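Local coordinates for protein 3-keto-5-aminohexanoate cleavage enzyme (Burkholderia xenovorans LB400, PDB 3E49) that probably acts as a zinc-dependent 3-keto-5-aminohexanoate cleavage enzyme, a TIM-barrel member of the beta-keto acid cleavage family, at residues L85-S90 / R100-Y105. Sequence-based numbering, arbitrary orientation.
Sequences LTTGGS and RPATHY
Leu85 meets Pro101, Ala102 and Tyr105 where the end of strand 82-85 faces helix 95-105, a worked example of how a TIM barrel seats a helix against the strand that precedes it. The side chain leaves the backbone toward the helix. Its CB and CG span the gap, and CD2 branches aside. Leu85 CD1, anti to CA (chi2 -175°), makes the contact: it sits 3.7 Å from Pro101 O and 3.8 Å from Tyr105 CB, with Pro101 CB somewhat farther off. The side chains of Leu85 and Tyr105 cross at about a right angle, and CD1 reaches the Tyr105 ring obliquely. Phe68 of helix 65-68 touches Leu85, Pro101 and Tyr105 alike, joining them in one apolar layer, while the Tyr105 hydroxyl bonds to Pro65 O. Farther along, Thr87 CG2 lies 4.1 Å from Ala102 CB; Thr87 OG1 turns to Ser111 O on the adjacent strand.

A single water makes the polar link. It donates to Thr86 O (2.9 Å) and accepts from Ala102 N (3.1 Å), which has no bond to the turn before at the kink shared with Pro101, whose N carries no hydrogen. Gln63 NE2 also bonds to Thr86 O.

The CB of Thr86 points away from the helix, and its side chain touches the zinc ligand His52. Thr86 OG1 accepts from Gly88 N (3.0 Å, 157°) and from Gly89 N, an ST turn and an ST motif, so one hydroxyl oxygen holds both glycine N-H groups. The side chain of Thr87 is about 9 Å from the bound zinc ion. The chemistry thus divides the work: the apolar contacts, mostly Leu85 CD1 and Thr87 CG2 against the helix, involve no directional bond, whereas one water takes up the N-H of Ala102 at the kink and ties the helix to the start of a loop beside the metal site.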
ATOM      1  N   LEU A  85      11.950   3.297 -31.373  1.00 28.51           N
ATOM      2  CA  LEU A  85      13.280   3.921 -31.240  1.00 28.50           C
ATOM      3  C   LEU A  85      13.461   4.743 -30.004  1.00 28.20           C
ATOM      4  O   LEU A  85      12.586   5.503 -29.636  1.00 28.05           O
ATOM      5  CB  LEU A  85      13.547   4.889 -32.397  1.00 28.68           C
ATOM      6  CG  LEU A  85      13.399   4.240 -33.777  1.00 27.97           C
ATOM      7  CD1 LEU A  85      13.816   5.268 -34.850  1.00 26.07           C
ATOM      8  CD2 LEU A  85      14.199   2.927 -33.850  1.00 26.24           C
ATOM      9  N   THR A  86      14.654   4.649 -29.427  1.00 28.40           N
ATOM     10  CA  THR A  86      15.002   5.414 -28.257  1.00 29.18           C
ATOM     11  C   THR A  86      15.194   6.909 -28.562  1.00 30.68           C
ATOM     12  O   THR A  86      15.607   7.253 -29.670  1.00 32.88           O
ATOM     13  CB  THR A  86      16.310   4.892 -27.623  1.00 27.98           C
ATOM     14  OG1 THR A  86      16.573   5.656 -26.461  1.00 29.37           O
ATOM     15  CG2 THR A  86      17.518   5.042 -28.578  1.00 27.62           C
ATOM     16  N   THR A  87      14.833   7.770 -27.602  1.00 31.27           N
ATOM     17  CA  THR A  87      15.096   9.204 -27.658  1.00 32.44           C
ATOM     18  C   THR A  87      16.058   9.575 -26.555  1.00 36.27           C
ATOM     19  O   THR A  87      16.291  10.738 -26.297  1.00 36.91           O
ATOM     20  CB  THR A  87      13.839  10.086 -27.521  1.00 33.50           C
ATOM     21  OG1 THR A  87      13.243  10.001 -26.206  1.00 30.83           O
ATOM     22  CG2 THR A  87      12.876   9.734 -28.561  1.00 26.38           C
ATOM     23  N   GLY A  88      16.578   8.569 -25.873  1.00 41.28           N
ATOM     24  CA  GLY A  88      17.517   8.791 -24.785  1.00 46.41           C
ATOM     25  C   GLY A  88      18.882   8.475 -25.318  1.00 50.79           C
ATOM     26  O   GLY A  88      19.734   9.377 -25.512  1.00 53.21           O
ATOM     27  N   GLY A  89      19.027   7.187 -25.644  1.00 53.74           N
ATOM     28  CA  GLY A  89      20.269   6.621 -26.127  1.00 56.36           C
ATOM     29  C   GLY A  89      21.166   6.595 -24.902  1.00 58.46           C
ATOM     30  O   GLY A  89      20.790   6.050 -23.846  1.00 58.49           O
ATOM     31  N   SER A  90      22.337   7.205 -25.032  1.00 59.74           N
ATOM     32  CA  SER A  90      23.247   7.330 -23.918  1.00 60.60           C
ATOM     33  C   SER A  90      22.910   8.594 -23.116  1.00 61.61           C
ATOM     34  O   SER A  90      22.733   9.685 -23.702  1.00 60.77           O
ATOM     35  CB  SER A  90      24.696   7.384 -24.414  1.00 60.91           C
ATOM     36  OG  SER A  90      25.607   7.642 -23.360  1.00 63.32           O
ATOM     37  N   ARG A 100      17.336  12.865 -33.226  1.00 42.12           N
ATOM     38  CA  ARG A 100      17.451  12.672 -34.682  1.00 42.73           C
ATOM     39  C   ARG A 100      16.860  11.390 -35.265  1.00 38.94           C
ATOM     40  O   ARG A 100      16.181  11.430 -36.283  1.00 38.55           O
ATOM     41  CB  ARG A 100      18.885  12.882 -35.168  1.00 42.77           C
ATOM     42  CG  ARG A 100      19.295  14.333 -35.136  1.00 47.65           C
ATOM     43  CD  ARG A 100      20.497  14.590 -36.043  1.00 49.23           C
ATOM     44  NE  ARG A 100      20.934  15.993 -35.981  1.00 55.96           N
ATOM     45  CZ  ARG A 100      21.967  16.452 -35.276  1.00 56.85           C
ATOM     46  NH1 ARG A 100      22.725  15.636 -34.551  1.00 62.81           N
ATOM     47  NH2 ARG A 100      22.246  17.750 -35.304  1.00 58.12           N
ATOM     48  N   PRO A 101      17.143  10.238 -34.652  1.00 36.51           N
ATOM     49  CA  PRO A 101      16.565   9.007 -35.171  1.00 35.63           C
ATOM     50  C   PRO A 101      15.030   8.999 -35.224  1.00 34.51           C
ATOM     51  O   PRO A 101      14.451   8.656 -36.256  1.00 34.70           O
ATOM     52  CB  PRO A 101      17.107   7.939 -34.202  1.00 35.24           C
ATOM     53  CG  PRO A 101      18.366   8.515 -33.704  1.00 34.06           C
ATOM     54  CD  PRO A 101      18.069   9.966 -33.542  1.00 35.84           C
ATOM     55  N   ALA A 102      14.391   9.413 -34.138  1.00 34.38           N
ATOM     56  CA  ALA A 102      12.943   9.424 -34.056  1.00 33.90           C
ATOM     57  C   ALA A 102      12.359  10.429 -35.036  1.00 36.04           C
ATOM     58  O   ALA A 102      11.388  10.131 -35.749  1.00 33.54           O
ATOM     59  CB  ALA A 102      12.520   9.778 -32.629  1.00 33.91           C
ATOM     60  N   THR A 103      12.960  11.625 -35.061  1.00 38.14           N
ATOM     61  CA  THR A 103      12.471  12.701 -35.938  1.00 40.39           C
ATOM     62  C   THR A 103      12.706  12.354 -37.402  1.00 38.85           C
ATOM     63  O   THR A 103      11.874  12.681 -38.239  1.00 41.05           O
ATOM     64  CB  THR A 103      13.032  14.102 -35.552  1.00 40.48           C
ATOM     65  OG1 THR A 103      14.442  14.034 -35.413  1.00 48.31           O
ATOM     66  CG2 THR A 103      12.488  14.560 -34.207  1.00 44.24           C
ATOM     67  N   HIS A 104      13.793  11.641 -37.707  1.00 37.70           N
ATOM     68  CA  HIS A 104      14.068  11.237 -39.079  1.00 36.16           C
ATOM     69  C   HIS A 104      13.274  10.021 -39.546  1.00 35.50           C
ATOM     70  O   HIS A 104      12.694  10.014 -40.653  1.00 35.03           O
ATOM     71  CB  HIS A 104      15.552  10.938 -39.291  1.00 35.74           C
ATOM     72  CG  HIS A 104      15.849  10.406 -40.660  1.00 37.94           C
ATOM     73  ND1 HIS A 104      16.099  11.229 -41.740  1.00 37.59           N
ATOM     74  CD2 HIS A 104      15.871   9.142 -41.139  1.00 38.54           C
ATOM     75  CE1 HIS A 104      16.294  10.486 -42.815  1.00 38.87           C
ATOM     76  NE2 HIS A 104      16.159   9.216 -42.479  1.00 40.03           N
ATOM     77  N   TYR A 105      13.280   8.973 -38.728  1.00 33.01           N
ATOM     78  CA  TYR A 105      12.637   7.719 -39.097  1.00 32.67           C
ATOM     79  C   TYR A 105      11.127   7.676 -38.875  1.00 30.17           C
ATOM     80  O   TYR A 105      10.440   6.863 -39.500  1.00 32.30           O
ATOM     81  CB  TYR A 105      13.352   6.539 -38.425  1.00 33.45           C
ATOM     82  CG  TYR A 105      14.778   6.298 -38.968  1.00 32.84           C
ATOM     83  CD1 TYR A 105      14.971   5.856 -40.266  1.00 37.45           C
ATOM     84  CD2 TYR A 105      15.901   6.464 -38.163  1.00 35.23           C
ATOM     85  CE1 TYR A 105      16.230   5.630 -40.777  1.00 35.10           C
ATOM     86  CE2 TYR A 105      17.172   6.233 -38.665  1.00 37.19           C
ATOM     87  CZ  TYR A 105      17.325   5.815 -39.977  1.00 36.03           C
ATOM     88  OH  TYR A 105      18.570   5.582 -40.488  1.00 36.05           O
TER
HETATM   89  O   HOH W   1      15.511   9.660 -31.259  1.00 26.71           O